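Local coordinates for protein antigen MTB48 (Mycobacterium smegmatis, PDB 4WJ2) that is probably involved in DNA conjugation, at least in the recipient strain, and belongs to the EspB family of proteins linked to the ESX-1 type VII secretion system, at residues A[82-87]-A[291-296]; A[188-193]-A[286-291]. All coordinates share one frame; numbering follows the deposited sequence.

Contact 1 of 2, residues A[82-87]-A[291-296]; sequences KIEEQK and VNDGDV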
# COMPACT_ATOMS: atom_id res chain seq x y z
N LYS A 82 16.54 -4.54 36.33
CA LYS A 82 17.82 -5.09 36.75
C LYS A 82 18.56 -4.10 37.64
O LYS A 82 19.30 -4.50 38.55
CB LYS A 82 18.69 -5.44 35.55
CG LYS A 82 18.13 -6.52 34.63
CD LYS A 82 19.24 -7.32 33.96
CE LYS A 82 18.80 -7.92 32.62
NZ LYS A 82 19.21 -7.05 31.46
N ILE A 83 18.35 -2.81 37.38
CA ILE A 83 19.04 -1.78 38.15
C ILE A 83 18.47 -1.65 39.53
O ILE A 83 19.21 -1.53 40.50
CB ILE A 83 18.96 -0.43 37.48
CG1 ILE A 83 19.75 -0.46 36.18
CG2 ILE A 83 19.51 0.62 38.42
CD1 ILE A 83 19.64 0.80 35.37
N GLU A 84 17.14 -1.69 39.62
CA GLU A 84 16.49 -1.66 40.93
C GLU A 84 16.82 -2.91 41.74
O GLU A 84 16.92 -2.84 42.97
CB GLU A 84 14.98 -1.50 40.77
CG GLU A 84 14.55 -0.31 39.91
CD GLU A 84 14.94 1.05 40.50
OE1 GLU A 84 15.01 1.16 41.75
OE2 GLU A 84 15.15 2.01 39.72
N GLU A 85 17.01 -4.05 41.07
CA GLU A 85 17.42 -5.29 41.75
C GLU A 85 18.81 -5.16 42.37
O GLU A 85 19.08 -5.70 43.44
CB GLU A 85 17.39 -6.49 40.79
CG GLU A 85 16.00 -6.99 40.40
CD GLU A 85 16.03 -8.07 39.32
OE1 GLU A 85 16.30 -9.25 39.66
OE2 GLU A 85 15.80 -7.74 38.13
N GLN A 86 19.70 -4.45 41.68
CA GLN A 86 21.05 -4.20 42.18
C GLN A 86 21.05 -3.04 43.18
O GLN A 86 22.10 -2.49 43.53
CB GLN A 86 22.01 -3.93 41.02
CG GLN A 86 22.37 -5.19 40.24
CD GLN A 86 23.08 -6.23 41.10
OE1 GLN A 86 23.72 -5.89 42.11
NE2 GLN A 86 22.97 -7.50 40.72
N LYS A 87 19.85 -2.66 43.62
CA LYS A 87 19.66 -1.88 44.83
C LYS A 87 19.23 -2.87 45.92
O LYS A 87 18.12 -2.80 46.47
CB LYS A 87 18.61 -0.78 44.66
CG LYS A 87 18.77 0.06 43.39
CD LYS A 87 19.46 1.39 43.68
CE LYS A 87 19.10 2.45 42.64
NZ LYS A 87 17.66 2.88 42.75
N VAL A 291 21.39 2.01 30.06
CA VAL A 291 20.44 2.87 30.76
C VAL A 291 20.89 3.15 32.18
O VAL A 291 21.63 2.37 32.76
CB VAL A 291 19.05 2.23 30.80
CG1 VAL A 291 18.48 2.08 29.39
CG2 VAL A 291 19.10 0.90 31.55
N ASN A 292 20.42 4.26 32.75
CA ASN A 292 20.83 4.65 34.10
C ASN A 292 19.69 4.87 35.06
O ASN A 292 18.57 5.10 34.66
CB ASN A 292 21.67 5.93 34.04
CG ASN A 292 22.98 5.73 33.32
OD1 ASN A 292 23.99 5.35 33.93
ND2 ASN A 292 22.97 5.98 32.01
N ASP A 293 19.99 4.80 36.35
CA ASP A 293 19.05 5.26 37.35
C ASP A 293 18.81 6.76 37.13
O ASP A 293 19.75 7.50 36.83
CB ASP A 293 19.59 4.97 38.76
CG ASP A 293 18.53 5.12 39.86
OD1 ASP A 293 17.32 4.97 39.58
OD2 ASP A 293 18.92 5.37 41.02
N GLY A 294 17.56 7.19 37.25
CA GLY A 294 17.24 8.60 37.10
C GLY A 294 16.89 8.93 35.67
O GLY A 294 16.77 10.10 35.30
N ASP A 295 16.77 7.88 34.86
CA ASP A 295 16.33 7.94 33.47
C ASP A 295 14.84 8.16 33.41
O ASP A 295 14.33 8.82 32.51
CB ASP A 295 16.65 6.65 32.74
CG ASP A 295 18.04 6.62 32.15
OD1 ASP A 295 18.85 7.52 32.46
OD2 ASP A 295 18.33 5.66 31.38
N VAL A 296 14.15 7.57 34.38
CA VAL A 296 12.71 7.55 34.40
C VAL A 296 12.16 8.33 35.57
O VAL A 296 12.72 8.28 36.66
CB VAL A 296 12.19 6.10 34.45
CG1 VAL A 296 10.68 6.08 34.34
CG2 VAL A 296 12.80 5.29 33.33

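Contact 2 of 2, residues A[188-193]-A[286-291]; sequences AETCAE and GGLPAV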
# COMPACT_ATOMS: atom_id res chain seq x y z
N ALA A 188 16.54 6.51 25.68
CA ALA A 188 15.27 7.16 25.41
C ALA A 188 15.28 8.07 24.17
O ALA A 188 14.28 8.15 23.46
CB ALA A 188 14.84 7.93 26.61
N GLU A 189 16.39 8.75 23.92
CA GLU A 189 16.53 9.55 22.70
C GLU A 189 16.79 8.68 21.48
O GLU A 189 16.57 9.11 20.34
CB GLU A 189 17.67 10.56 22.81
CG GLU A 189 17.56 11.62 23.90
CD GLU A 189 16.42 12.58 23.74
OE1 GLU A 189 15.87 12.71 22.63
OE2 GLU A 189 16.08 13.22 24.75
N THR A 190 17.30 7.47 21.72
CA THR A 190 17.61 6.55 20.64
C THR A 190 16.29 5.99 20.16
O THR A 190 16.08 5.84 18.96
CB THR A 190 18.55 5.40 21.09
OG1 THR A 190 19.88 5.89 21.20
CG2 THR A 190 18.55 4.27 20.07
N CYS A 191 15.41 5.71 21.10
CA CYS A 191 14.09 5.22 20.78
C CYS A 191 13.27 6.32 20.12
O CYS A 191 12.59 6.10 19.12
CB CYS A 191 13.36 4.71 22.03
SG CYS A 191 13.89 3.10 22.66
N ALA A 192 13.34 7.50 20.71
CA ALA A 192 12.64 8.64 20.19
C ALA A 192 12.96 8.87 18.72
O ALA A 192 12.05 8.97 17.90
CB ALA A 192 12.99 9.83 20.96
N GLU A 193 14.24 8.94 18.37
CA GLU A 193 14.57 9.26 16.99
C GLU A 193 14.04 8.14 16.10
O GLU A 193 13.44 8.43 15.07
CB GLU A 193 16.07 9.48 16.81
CG GLU A 193 16.55 9.67 15.34
CD GLU A 193 16.31 11.07 14.76
OE1 GLU A 193 16.01 12.01 15.54
OE2 GLU A 193 16.43 11.23 13.52
N GLY A 286 17.90 -0.76 15.60
CA GLY A 286 19.26 -1.11 16.00
C GLY A 286 19.55 -0.99 17.49
O GLY A 286 18.63 -0.84 18.31
N GLY A 287 20.83 -1.04 17.83
CA GLY A 287 21.27 -1.26 19.20
C GLY A 287 21.02 -0.11 20.15
O GLY A 287 21.28 1.04 19.79
N LEU A 288 20.52 -0.41 21.35
CA LEU A 288 20.36 0.61 22.40
C LEU A 288 21.58 0.73 23.29
O LEU A 288 22.27 -0.27 23.55
CB LEU A 288 19.18 0.32 23.30
CG LEU A 288 17.78 0.37 22.76
CD1 LEU A 288 16.88 0.04 23.91
CD2 LEU A 288 17.51 1.74 22.23
N PRO A 289 21.82 1.95 23.80
CA PRO A 289 22.93 2.11 24.75
C PRO A 289 22.55 1.57 26.11
O PRO A 289 21.50 0.96 26.26
CB PRO A 289 23.17 3.63 24.78
CG PRO A 289 21.86 4.23 24.33
CD PRO A 289 21.21 3.23 23.41
N ALA A 290 23.42 1.79 27.09
CA ALA A 290 23.12 1.42 28.45
C ALA A 290 22.18 2.46 29.09
O ALA A 290 22.15 3.63 28.68
CB ALA A 290 24.40 1.27 29.25
N VAL A 291 21.39 2.01 30.06
CA VAL A 291 20.44 2.87 30.76
C VAL A 291 20.89 3.15 32.18
O VAL A 291 21.63 2.37 32.76
CB VAL A 291 19.05 2.23 30.80
CG1 VAL A 291 18.48 2.08 29.39
CG2 VAL A 291 19.10 0.90 31.55

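Contact 1 of 2, residues A[82-87]-A[291-296]
The carboxylates of E84 and D293 meet with their planes turned 72° apart, E84 OE2 lying 3.7 Å from D293 OD1. K87 NZ and E84 OE2 come over the same face of the D293 carboxylate. The ammonium group serves both acids: weak, salt-bridging hydrogen bonds of 3.3 Å run from K87 NZ to D293 OD2 and to E84 OE1, and in each case the nitrogen is well off the carboxylate plane. Its positive charge probably offsets the repulsion between the acids. Bends at chi2 and chi4 of K87 bring NZ across from beyond the helix end to the two acids. The contact sits at the end of helix 39-85, in the PE-like part of EspB, where Y80 and E84 fit the YxxxD/E pattern of type VII secretion substrates. Next to the charged group, with chi2 at 175°, the I83 chain runs straight out to CD1, which meets V291 O at 3.6 Å and V291 CG2 at 3.9 Å. V108 also touches I83 and is joined to V291 by a backbone hydrogen bond. Beyond V291 the chain makes a type II turn from N292 to D295, with G294 at the positive-phi position.

Contact 2 of 2, residues A[188-193]-A[286-291]
L288 CD2 is the atom on which this contact turns: it meets T190 CG2 at 3.5 Å and C191 SG at 3.9 Å, so one methyl rests against two successive residues of the helix. T190 and L288 approach at a slant. On the other branch of the threonine, OG1 points at the CD corner of P289, 3.7 Å from P289 CD, while T190 CG2 also comes within 4.2 Å of the G287 carbonyl O. The joining is by van der Waals packing. T190 can present both branches because CG2 stands anti to the backbone N and OG1 beside it (chi1 -76°). That same torsion lets OG1 hydrogen-bond to A186 O, one turn back along the helix, which satisfies the hydroxyl and fixes its rotation. C191 also packs on W183, the tryptophan of a WxG sequence as in PPE and WXG100 proteins, in the loop between two helices. The chain after helix 247-271 thus runs over the start of helix 186-229, in the PPE-like part, with P289 on A186 and A187, while C191 also touches I73 of helix 39-85.

How the contacts relate
Contacts 1 and 2 are consecutive holds on one extended segment following helix 247-271, in this N-terminal PE/PPE-like part of the longer protein. They meet at V291, with their centres about 16 Å apart. The segment passes from helix 186-229 in contact 2 to the end of helix 39-85 in contact 1, so it bridges the PPE-like and PE-like parts. Both lie toward the same end of the elongated molecule, their centres about 29 Å (contact 2) and 42 Å (contact 1) from the chain centre. The segment passes close to W183 and Y80, of the WxG and YxxxD/E elements that in such proteins are thought to form a composite export signal; whether it takes part is not known.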